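Local coordinates for protein glucose dehydrogenase (Haloferax mediterranei, PDB 2B5W) that oxidises D-glucose to its lactone, and other aldose sugars likewise, with zinc as cofactor and NAD(+) or preferably NADP(+) as electron acceptor, at residues 21-26 against 69-74; 27-32 against 125-130; 184-189 against 202-207. The protein carries 1 engineered substitution. All coordinates share one frame; numbering follows the deposited sequence.

In the fold
Interactions 1 and 2 lie side by side in the GroES-like domain, their centres about 8 Å apart, and both reach the same sheet, in which strands 27-37 and 64-71 are neighbours. They meet directly at Leu29, whose backbone bonds to Val70 and Asp71. In interaction 2 the side chains of Thr32 and Phe128 lie about 10 Å from those of the zinc ligands Glu64 and His63 respectively. Interaction 1 is at the surface, away from the annotated sites. Interaction 3 belongs to the nucleotide-binding domain across the chain's centre, about 39 Å from interaction 1 and 33 Å from interaction 2 between centres, and itself carries part of the NADP pocket.

Interaction 1 (21-26 against 69-74); sequences PEPESG and VVDPND
The carboxylate of Asp74 takes one bond on each oxygen from the loop at Ser25 and Gly26. Ser25 OG donates to Asp74 OD2 at 2.8 Å, and the backbone N of Gly26 donates to Asp74 OD1, also at 2.8 Å, along a fairly straight line (N-H...O 166°). Both oxygens use their syn lone pairs, so the two donors sit together before the mouth of the carboxylate and fix its rotation. Asp74 CG stands between its own backbone N and carbonyl carbon (chi1 61°), which turns the group toward the other loop. Further along, the Pro23 and Asn73 side chains meet obliquely, Pro23 CB 3.9 Å from Asn73 ND2. That ND2 also donates to the carbonyl of Glu27, at the start of the next strand. The loop 69-74 leaves strand 64-71 through a classic beta bulge, in which Val70 and Asp71 both face Leu29, and then folds into an Asx turn. In this turn Asp71 OD1 accepts from the N of Asn73 at 2.9 Å, the donor standing above the carboxylate plane. Asp71 OD2 just reaches Pro23 CG, 4.2 Å away. An alanine here would probably leave the Asn73 N-H without its acceptor and the turn freer to move, so that Asn73 might shift away from Pro23. Gly26, besides its bond to Asp74, pairs through its backbone with Glu132.

Interaction 2 (27-32 against 125-130); sequences EALVRT and SEFFTS
Phe128 lays one ring face against Val30: Val30 CB stands 3.9 Å from the ring centroid in a CH-pi contact, and Val30 CG1 reaches Phe128 CZ at 3.6 Å. Phe128 CG sits between the backbone N and the carbonyl carbon (chi1 65°), and the far end of the ring comes nearer the partner strand. At its edge, close to the ring plane, comes Thr32 OG1, 3.2 Å from Phe128 CD1. This hydroxyl is spent on the carbonyl of Ser125, with Thr32 OG1 to Ser125 O at 2.7 Å. The N of Thr32 meanwhile bonds to Glu126 O, so one residue holds the last two carbonyls before strand 127-131. The other face of the sheet carries Leu29, Arg31, Phe127 and Thr129. Phe127 CE1 lies 3.8 Å from Arg31 CB, so it is the aliphatic root of the arginine that meets the ring. The Arg31 chain then bends at chi3 (43°), and its guanidinium leads away to Thr356 and Ser355. Leu29 CD1 fits against Thr129 CG2 at 3.8 Å and also touches Phe127 CB. At the far end Glu27 touches Ser130 with CB and CG, CB against its O, while Glu27 OE1 accepts from the N of Glu24. The backbones bond pairwise, Ala28 with Ser130 and Val30 with Phe128; the bond from Val30 N to Phe128 O is 2.8 Å long and almost in line with the carbonyl. CA-H...O contacts, such as Phe127 CA to Val30 O, fill the intervals between them. With strand 64-71 paired on the other side of 27-37, these antiparallel strands belong to the mixed beta sheet of the GroES-like catalytic domain of zinc-containing alcohol dehydrogenases.

Interaction 3 (184-189 against 202-207); sequences LGLLTL and LYCLGR. With NAP (NADP nicotinamide-adenine-dinucleotide phosphate), chain I.
Leu189 spreads both methyls over strand 202-206 and makes the tight part of the contact. Its CD2 lies 3.8 Å from Cys204 CB, while CD1 sits over the backbone, 3.8 Å from Tyr203 O, and touches Leu202 CB more loosely at 4.1 Å. CG lies anti to the backbone N (chi1 -176°), and the two methyls beyond it reach the strand. One turn earlier the packing slackens: Leu186 CD2 comes no nearer to Cys204 SG than 4.5 Å, and Ile218 of helix 213-220 touches both residues. Helix and strand run almost exactly antiparallel (175°), their axes 9.7 Å apart, as expected for the helix and following strand of a beta-alpha-beta crossover in a Rossmann fold. Strand 175-179 is the first arm of this unit, and Gly185 fits the last glycine of its GxGxxG pattern. Within the helix Thr188 OG1 folds back on Leu184 O, which it and Thr188 N reach from opposite faces of the carbonyl plane. Away from the leucine packing, the two segments diverge around the cofactor. At the start of the helix Leu184 N donates to NAP O1N at 3.2 Å, where the helix dipole probably helps to hold the diphosphate. Past the strand, at the partly exposed side, N7A of NAP lies over the centre of one face of the Arg207 guanidinium. Arg207 NE and NH2 both donate to O3X of the 2'-phosphate of NAP, NH2 at 2.8 Å, two bonds consistent with the preference for NADP(+).

Interaction 1 (21-26 against 69-74)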
loop_
_atom_site.group_PDB
_atom_site.type_symbol
_atom_site.label_atom_id
_atom_site.label_comp_id
_atom_site.label_asym_id
_atom_site.label_seq_id
_atom_site.Cartn_x
_atom_site.Cartn_y
_atom_site.Cartn_z
ATOM N N PRO A 21 17.828 13.687 36.049
ATOM C CA PRO A 21 16.910 14.693 35.540
ATOM C C PRO A 21 15.800 14.999 36.551
ATOM O O PRO A 21 15.497 14.181 37.425
ATOM C CB PRO A 21 16.355 14.025 34.291
ATOM C CG PRO A 21 16.344 12.644 34.649
ATOM C CD PRO A 21 17.660 12.409 35.335
ATOM N N GLU A 22 15.286 16.227 36.469
ATOM C CA GLU A 22 14.142 16.662 37.259
ATOM C C GLU A 22 12.962 16.857 36.299
ATOM O O GLU A 22 13.093 17.444 35.226
ATOM C CB GLU A 22 14.443 17.983 38.016
ATOM C CG GLU A 22 15.710 17.929 38.867
ATOM C CD GLU A 22 15.934 19.190 39.694
ATOM O OE1 GLU A 22 15.455 20.267 39.284
ATOM O OE2 GLU A 22 16.585 19.097 40.752
ATOM N N PRO A 23 11.787 16.362 36.673
ATOM C CA PRO A 23 10.603 16.451 35.822
ATOM C C PRO A 23 10.069 17.871 35.713
ATOM O O PRO A 23 9.982 18.569 36.724
ATOM C CB PRO A 23 9.579 15.570 36.531
ATOM C CG PRO A 23 10.026 15.491 37.913
ATOM C CD PRO A 23 11.523 15.672 37.936
ATOM N N GLU A 24 9.797 18.286 34.487
ATOM C CA GLU A 24 9.075 19.521 34.190
ATOM C C GLU A 24 7.579 19.307 34.312
ATOM O O GLU A 24 7.111 18.192 34.498
ATOM C CB GLU A 24 9.432 20.020 32.789
ATOM C CG GLU A 24 10.923 20.261 32.617
ATOM C CD GLU A 24 11.257 21.247 31.516
ATOM O OE1 GLU A 24 10.729 21.084 30.402
ATOM O OE2 GLU A 24 12.054 22.175 31.767
ATOM N N SER A 25 6.801 20.373 34.234
ATOM C CA SER A 25 5.353 20.220 34.321
ATOM C C SER A 25 4.845 19.230 33.293
ATOM O O SER A 25 5.253 19.280 32.126
ATOM C CB SER A 25 4.646 21.554 34.065
ATOM O OG SER A 25 3.233 21.435 34.220
ATOM N N GLY A 26 3.921 18.377 33.719
ATOM C CA GLY A 26 3.332 17.379 32.845
ATOM C C GLY A 26 4.184 16.126 32.709
ATOM O O GLY A 26 3.758 15.212 32.016
ATOM N N VAL A 69 7.429 4.494 38.143
ATOM C CA VAL A 69 7.258 5.908 38.440
ATOM C C VAL A 69 7.657 6.096 39.892
ATOM O O VAL A 69 7.161 5.392 40.785
ATOM C CB VAL A 69 5.792 6.372 38.242
ATOM C CG1 VAL A 69 5.609 7.829 38.779
ATOM C CG2 VAL A 69 5.397 6.288 36.788
ATOM N N VAL A 70 8.597 7.014 40.124
ATOM C CA VAL A 70 9.087 7.297 41.469
ATOM C C VAL A 70 8.621 8.687 41.936
ATOM O O VAL A 70 8.490 8.913 43.135
ATOM C CB VAL A 70 10.613 7.111 41.641
ATOM C CG1 VAL A 70 10.998 5.642 41.455
ATOM C CG2 VAL A 70 11.400 8.000 40.689
ATOM N N ASP A 71 8.345 9.597 40.998
ATOM C CA ASP A 71 7.743 10.900 41.313
ATOM C C ASP A 71 6.727 11.254 40.231
ATOM O O ASP A 71 7.094 11.651 39.127
ATOM C CB ASP A 71 8.804 11.994 41.423
ATOM C CG ASP A 71 8.215 13.369 41.776
ATOM O OD1 ASP A 71 6.998 13.473 42.037
ATOM O OD2 ASP A 71 8.922 14.402 41.808
ATOM N N PRO A 72 5.428 11.118 40.521
ATOM C CA PRO A 72 4.392 11.483 39.544
ATOM C C PRO A 72 4.221 12.986 39.285
ATOM O O PRO A 72 3.539 13.342 38.334
ATOM C CB PRO A 72 3.110 10.880 40.139
ATOM C CG PRO A 72 3.366 10.734 41.524
ATOM C CD PRO A 72 4.856 10.538 41.745
ATOM N N ASN A 73 4.857 13.810 40.110
ATOM C CA ASN A 73 4.927 15.250 39.902
ATOM C C ASN A 73 3.486 15.757 39.755
ATOM O O ASN A 73 2.633 15.405 40.590
ATOM C CB ASN A 73 5.826 15.557 38.688
ATOM C CG ASN A 73 6.244 17.026 38.607
ATOM O OD1 ASN A 73 6.436 17.689 39.638
ATOM N ND2 ASN A 73 6.381 17.545 37.372
ATOM N N ASP A 74 3.161 16.538 38.733
ATOM C CA ASP A 74 1.788 17.031 38.585
ATOM C C ASP A 74 0.940 16.227 37.586
ATOM O O ASP A 74 -0.077 16.697 37.070
ATOM C CB ASP A 74 1.762 18.544 38.298
ATOM C CG ASP A 74 2.479 18.941 37.018
ATOM O OD1 ASP A 74 3.079 18.067 36.327
ATOM O OD2 ASP A 74 2.493 20.141 36.633
#

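Interaction 2 (27-32 against 125-130)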
loop_
_atom_site.group_PDB
_atom_site.type_symbol
_atom_site.label_atom_id
_atom_site.label_comp_id
_atom_site.label_asym_id
_atom_site.label_seq_id
_atom_site.Cartn_x
_atom_site.Cartn_y
_atom_site.Cartn_z
ATOM N N GLU A 27 5.349 16.108 33.343
ATOM C CA GLU A 27 6.278 14.965 33.300
ATOM C C GLU A 27 6.345 14.226 34.646
ATOM O O GLU A 27 6.280 14.819 35.728
ATOM C CB GLU A 27 7.705 15.426 32.956
ATOM C CG GLU A 27 7.859 16.187 31.648
ATOM C CD GLU A 27 9.308 16.480 31.289
ATOM O OE1 GLU A 27 10.164 16.618 32.202
ATOM O OE2 GLU A 27 9.583 16.535 30.064
ATOM N N ALA A 28 6.609 12.915 34.588
ATOM C CA ALA A 28 6.981 12.141 35.751
ATOM C C ALA A 28 8.453 11.724 35.709
ATOM O O ALA A 28 9.073 11.645 34.654
ATOM C CB ALA A 28 6.141 10.893 35.839
ATOM N N LEU A 29 8.999 11.492 36.884
ATOM C CA LEU A 29 10.317 10.866 37.059
ATOM C C LEU A 29 10.156 9.361 37.227
ATOM O O LEU A 29 9.380 8.885 38.045
ATOM C CB LEU A 29 11.061 11.435 38.267
ATOM C CG LEU A 29 12.450 10.895 38.521
ATOM C CD1 LEU A 29 13.399 11.355 37.439
ATOM C CD2 LEU A 29 12.961 11.315 39.901
ATOM N N VAL A 30 10.922 8.631 36.431
ATOM C CA VAL A 30 10.861 7.180 36.336
ATOM C C VAL A 30 12.225 6.601 36.702
ATOM O O VAL A 30 13.269 7.041 36.201
ATOM C CB VAL A 30 10.506 6.770 34.893
ATOM C CG1 VAL A 30 10.377 5.209 34.809
ATOM C CG2 VAL A 30 9.257 7.502 34.360
ATOM N N ARG A 31 12.226 5.552 37.520
ATOM C CA ARG A 31 13.406 4.747 37.756
ATOM C C ARG A 31 13.436 3.629 36.736
ATOM O O ARG A 31 12.521 2.810 36.681
ATOM C CB ARG A 31 13.411 4.161 39.166
ATOM C CG ARG A 31 14.580 3.276 39.445
ATOM C CD ARG A 31 14.738 2.880 40.931
ATOM N NE ARG A 31 13.507 2.497 41.646
ATOM C CZ ARG A 31 13.005 1.285 41.711
ATOM N NH1 ARG A 31 11.943 1.067 42.466
ATOM N NH2 ARG A 31 13.528 0.282 41.040
ATOM N N THR A 32 14.515 3.570 35.970
ATOM C CA THR A 32 14.663 2.542 34.935
ATOM C C THR A 32 14.803 1.153 35.524
ATOM O O THR A 32 15.595 0.935 36.447
ATOM C CB THR A 32 15.866 2.869 34.076
ATOM O OG1 THR A 32 15.695 4.203 33.578
ATOM C CG2 THR A 32 15.961 1.955 32.889
ATOM N N SER A 125 19.745 4.899 31.471
ATOM C CA SER A 125 20.236 5.671 32.595
ATOM C C SER A 125 19.439 5.217 33.789
ATOM O O SER A 125 18.381 4.620 33.631
ATOM C CB SER A 125 20.085 7.186 32.361
ATOM O OG SER A 125 18.754 7.584 32.099
ATOM N N GLU A 126 19.927 5.463 35.005
ATOM C CA GLU A 126 19.222 4.968 36.167
ATOM C C GLU A 126 17.841 5.581 36.339
ATOM O O GLU A 126 16.959 4.937 36.885
ATOM C CB GLU A 126 20.088 5.145 37.426
ATOM C CG GLU A 126 21.339 4.290 37.345
ATOM C CD GLU A 126 22.220 4.370 38.571
ATOM O OE1 GLU A 126 22.917 5.390 38.743
ATOM O OE2 GLU A 126 22.244 3.386 39.339
ATOM N N PHE A 127 17.678 6.819 35.884
ATOM C CA PHE A 127 16.408 7.551 35.924
ATOM C C PHE A 127 16.197 8.284 34.612
ATOM O O PHE A 127 17.141 8.642 33.911
ATOM C CB PHE A 127 16.352 8.574 37.063
ATOM C CG PHE A 127 16.475 7.974 38.420
ATOM C CD1 PHE A 127 15.349 7.646 39.172
ATOM C CD2 PHE A 127 17.733 7.678 38.931
ATOM C CE1 PHE A 127 15.488 7.060 40.418
ATOM C CE2 PHE A 127 17.868 7.081 40.164
ATOM C CZ PHE A 127 16.753 6.778 40.914
ATOM N N PHE A 128 14.925 8.500 34.272
ATOM C CA PHE A 128 14.566 9.374 33.174
ATOM C C PHE A 128 13.225 10.059 33.465
ATOM O O PHE A 128 12.471 9.611 34.341
ATOM C CB PHE A 128 14.548 8.623 31.819
ATOM C CG PHE A 128 13.496 7.554 31.689
ATOM C CD1 PHE A 128 13.770 6.237 32.053
ATOM C CD2 PHE A 128 12.233 7.866 31.214
ATOM C CE1 PHE A 128 12.796 5.239 31.916
ATOM C CE2 PHE A 128 11.238 6.879 31.083
ATOM C CZ PHE A 128 11.513 5.585 31.438
ATOM N N THR A 129 12.963 11.140 32.744
ATOM C CA THR A 129 11.675 11.764 32.760
ATOM C C THR A 129 10.949 11.567 31.465
ATOM O O THR A 129 11.546 11.308 30.430
ATOM C CB THR A 129 11.808 13.265 33.034
ATOM O OG1 THR A 129 12.663 13.872 32.043
ATOM C CG2 THR A 129 12.484 13.484 34.399
ATOM N N SER A 130 9.630 11.754 31.496
ATOM C CA SER A 130 8.845 11.873 30.266
ATOM C C SER A 130 7.489 12.463 30.562
ATOM O O SER A 130 6.976 12.280 31.664
ATOM C CB SER A 130 8.602 10.497 29.577
ATOM O OG SER A 130 9.747 10.092 28.808
#

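Interaction 3 (184-189 against 202-207)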
loop_
_atom_site.group_PDB
_atom_site.type_symbol
_atom_site.label_atom_id
_atom_site.label_comp_id
_atom_site.label_asym_id
_atom_site.label_seq_id
_atom_site.Cartn_x
_atom_site.Cartn_y
_atom_site.Cartn_z
ATOM N N LEU A 184 13.139 -8.574 15.890
ATOM C CA LEU A 184 11.854 -8.033 15.398
ATOM C C LEU A 184 11.085 -9.082 14.560
ATOM O O LEU A 184 9.881 -9.310 14.732
ATOM C CB LEU A 184 12.050 -6.721 14.624
ATOM C CG LEU A 184 10.742 -6.065 14.146
ATOM C CD1 LEU A 184 9.811 -5.701 15.308
ATOM C CD2 LEU A 184 11.025 -4.860 13.233
ATOM N N GLY A 185 11.789 -9.744 13.657
ATOM C CA GLY A 185 11.173 -10.766 12.844
ATOM C C GLY A 185 10.648 -11.921 13.663
ATOM O O GLY A 185 9.548 -12.383 13.426
ATOM N N LEU A 186 11.392 -12.371 14.672
ATOM C CA LEU A 186 10.947 -13.525 15.433
ATOM C C LEU A 186 9.761 -13.145 16.329
ATOM O O LEU A 186 8.816 -13.897 16.478
ATOM C CB LEU A 186 12.076 -14.113 16.267
ATOM C CG LEU A 186 13.236 -14.665 15.431
ATOM C CD1 LEU A 186 14.368 -15.093 16.345
ATOM C CD2 LEU A 186 12.821 -15.854 14.640
ATOM N N LEU A 187 9.832 -11.963 16.950
ATOM C CA LEU A 187 8.680 -11.478 17.721
ATOM C C LEU A 187 7.432 -11.395 16.827
ATOM O O LEU A 187 6.331 -11.833 17.208
ATOM C CB LEU A 187 9.016 -10.097 18.292
ATOM C CG LEU A 187 8.207 -9.475 19.391
ATOM C CD1 LEU A 187 8.223 -10.353 20.617
ATOM C CD2 LEU A 187 8.833 -8.098 19.670
ATOM N N THR A 188 7.615 -10.856 15.629
ATOM C CA THR A 188 6.549 -10.704 14.684
ATOM C C THR A 188 5.950 -12.053 14.287
ATOM O O THR A 188 4.738 -12.202 14.208
ATOM C CB THR A 188 7.011 -9.929 13.466
ATOM O OG1 THR A 188 7.411 -8.612 13.868
ATOM C CG2 THR A 188 5.938 -9.763 12.479
ATOM N N LEU A 189 6.804 -13.046 14.074
ATOM C CA LEU A 189 6.318 -14.368 13.711
ATOM C C LEU A 189 5.387 -14.950 14.804
ATOM O O LEU A 189 4.341 -15.508 14.491
ATOM C CB LEU A 189 7.522 -15.266 13.433
ATOM C CG LEU A 189 7.237 -16.681 12.944
ATOM C CD1 LEU A 189 6.610 -16.679 11.595
ATOM C CD2 LEU A 189 8.551 -17.491 12.985
ATOM N N LEU A 202 2.662 -20.473 8.452
ATOM C CA LEU A 202 3.674 -19.468 8.726
ATOM C C LEU A 202 5.071 -19.855 8.205
ATOM O O LEU A 202 5.483 -21.018 8.263
ATOM C CB LEU A 202 3.741 -19.196 10.235
ATOM C CG LEU A 202 2.459 -18.773 10.920
ATOM C CD1 LEU A 202 2.685 -18.803 12.451
ATOM C CD2 LEU A 202 1.973 -17.455 10.412
ATOM N N TYR A 203 5.822 -18.844 7.801
ATOM C CA TYR A 203 7.131 -19.004 7.158
ATOM C C TYR A 203 8.041 -17.898 7.649
ATOM O O TYR A 203 7.572 -16.795 7.913
ATOM C CB TYR A 203 6.942 -18.925 5.659
ATOM C CG TYR A 203 6.028 -19.990 5.095
ATOM C CD1 TYR A 203 4.664 -19.801 5.044
ATOM C CD2 TYR A 203 6.547 -21.170 4.542
ATOM C CE1 TYR A 203 3.798 -20.741 4.526
ATOM C CE2 TYR A 203 5.686 -22.116 4.011
ATOM C CZ TYR A 203 4.317 -21.909 4.018
ATOM O OH TYR A 203 3.449 -22.840 3.498
ATOM N N CYS A 204 9.331 -18.158 7.789
ATOM C CA CYS A 204 10.276 -17.123 8.202
ATOM C C CYS A 204 11.602 -17.293 7.449
ATOM O O CYS A 204 12.137 -18.383 7.397
ATOM C CB CYS A 204 10.490 -17.099 9.698
ATOM S SG CYS A 204 11.607 -15.865 10.311
ATOM N N LEU A 205 12.068 -16.211 6.850
ATOM C CA LEU A 205 13.291 -16.193 6.036
ATOM C C LEU A 205 14.510 -15.851 6.866
ATOM O O LEU A 205 14.541 -14.851 7.585
ATOM C CB LEU A 205 13.160 -15.141 4.934
ATOM C CG LEU A 205 14.213 -15.191 3.810
ATOM C CD1 LEU A 205 13.795 -16.204 2.774
ATOM C CD2 LEU A 205 14.394 -13.789 3.196
ATOM N N GLY A 206 15.574 -16.641 6.696
ATOM C CA GLY A 206 16.869 -16.374 7.294
ATOM C C GLY A 206 17.962 -16.899 6.358
ATOM O O GLY A 206 17.646 -17.331 5.259
ATOM N N ARG A 207 19.189 -16.923 6.844
ATOM C CA ARG A 207 20.327 -17.394 6.054
ATOM C C ARG A 207 21.372 -18.048 6.971
ATOM O O ARG A 207 22.570 -17.820 6.829
ATOM C CB ARG A 207 20.899 -16.269 5.196
ATOM C CG ARG A 207 21.362 -15.064 5.892
ATOM C CD ARG A 207 21.822 -13.962 4.947
ATOM N NE ARG A 207 22.227 -12.797 5.690
ATOM C CZ ARG A 207 22.605 -11.649 5.137
ATOM N NH1 ARG A 207 22.600 -11.518 3.813
ATOM N NH2 ARG A 207 22.964 -10.627 5.910
HETATM P PA NAP I . 18.566 -7.490 12.917
HETATM O O1A NAP I . 19.768 -6.960 12.295
HETATM O O2A NAP I . 18.813 -8.082 14.312
HETATM O O5B NAP I . 17.917 -8.626 12.036
HETATM C C5B NAP I . 17.910 -8.638 10.634
HETATM C C4B NAP I . 17.960 -10.118 10.322
HETATM O O4B NAP I . 17.717 -10.272 8.941
HETATM C C3B NAP I . 19.317 -10.772 10.644
HETATM O O3B NAP I . 19.206 -11.853 11.557
HETATM C C2B NAP I . 19.831 -11.229 9.277
HETATM O O2B NAP I . 20.450 -12.505 9.268
HETATM C C1B NAP I . 18.570 -11.281 8.448
HETATM N N9A NAP I . 18.846 -11.027 7.048
HETATM C C8A NAP I . 19.425 -9.900 6.512
HETATM N N7A NAP I . 19.510 -10.063 5.177
HETATM C C5A NAP I . 19.029 -11.312 4.863
HETATM C C6A NAP I . 18.875 -12.028 3.672
HETATM N N6A NAP I . 19.296 -11.557 2.479
HETATM N N1A NAP I . 18.327 -13.290 3.708
HETATM C C2A NAP I . 17.901 -13.848 4.895
HETATM N N3A NAP I . 18.050 -13.154 6.083
HETATM C C4A NAP I . 18.586 -11.909 6.059
HETATM O O3 NAP I . 17.510 -6.330 13.196
HETATM P PN NAP I . 16.102 -6.327 13.995
HETATM O O1N NAP I . 15.370 -7.618 13.854
HETATM O O2N NAP I . 16.219 -5.689 15.346
HETATM O O5D NAP I . 15.559 -5.294 12.903
HETATM C C5D NAP I . 15.145 -5.743 11.628
HETATM C C4D NAP I . 15.022 -4.571 10.656
HETATM O O4D NAP I . 13.964 -3.726 11.118
HETATM C C3D NAP I . 16.275 -3.696 10.574
HETATM O O3D NAP I . 16.530 -3.304 9.240
HETATM C C2D NAP I . 15.916 -2.505 11.455
HETATM O O2D NAP I . 16.635 -1.328 11.193
HETATM C C1D NAP I . 14.420 -2.375 11.172
HETATM N N1N NAP I . 13.610 -1.754 12.226
HETATM C C2N NAP I . 12.709 -0.832 11.786
HETATM C C3N NAP I . 11.842 -0.263 12.674
HETATM C C7N NAP I . 10.770 0.599 12.073
HETATM O O7N NAP I . 10.062 1.298 13.046
HETATM N N7N NAP I . 10.591 0.631 10.724
HETATM C C4N NAP I . 11.876 -0.564 14.042
HETATM C C5N NAP I . 12.793 -1.514 14.473
HETATM C C6N NAP I . 13.646 -2.131 13.548
HETATM P P2B NAP I . 22.079 -12.687 9.499
HETATM O O1X NAP I . 22.473 -12.326 10.836
HETATM O O2X NAP I . 22.291 -14.180 9.172
HETATM O O3X NAP I . 22.822 -11.819 8.478
#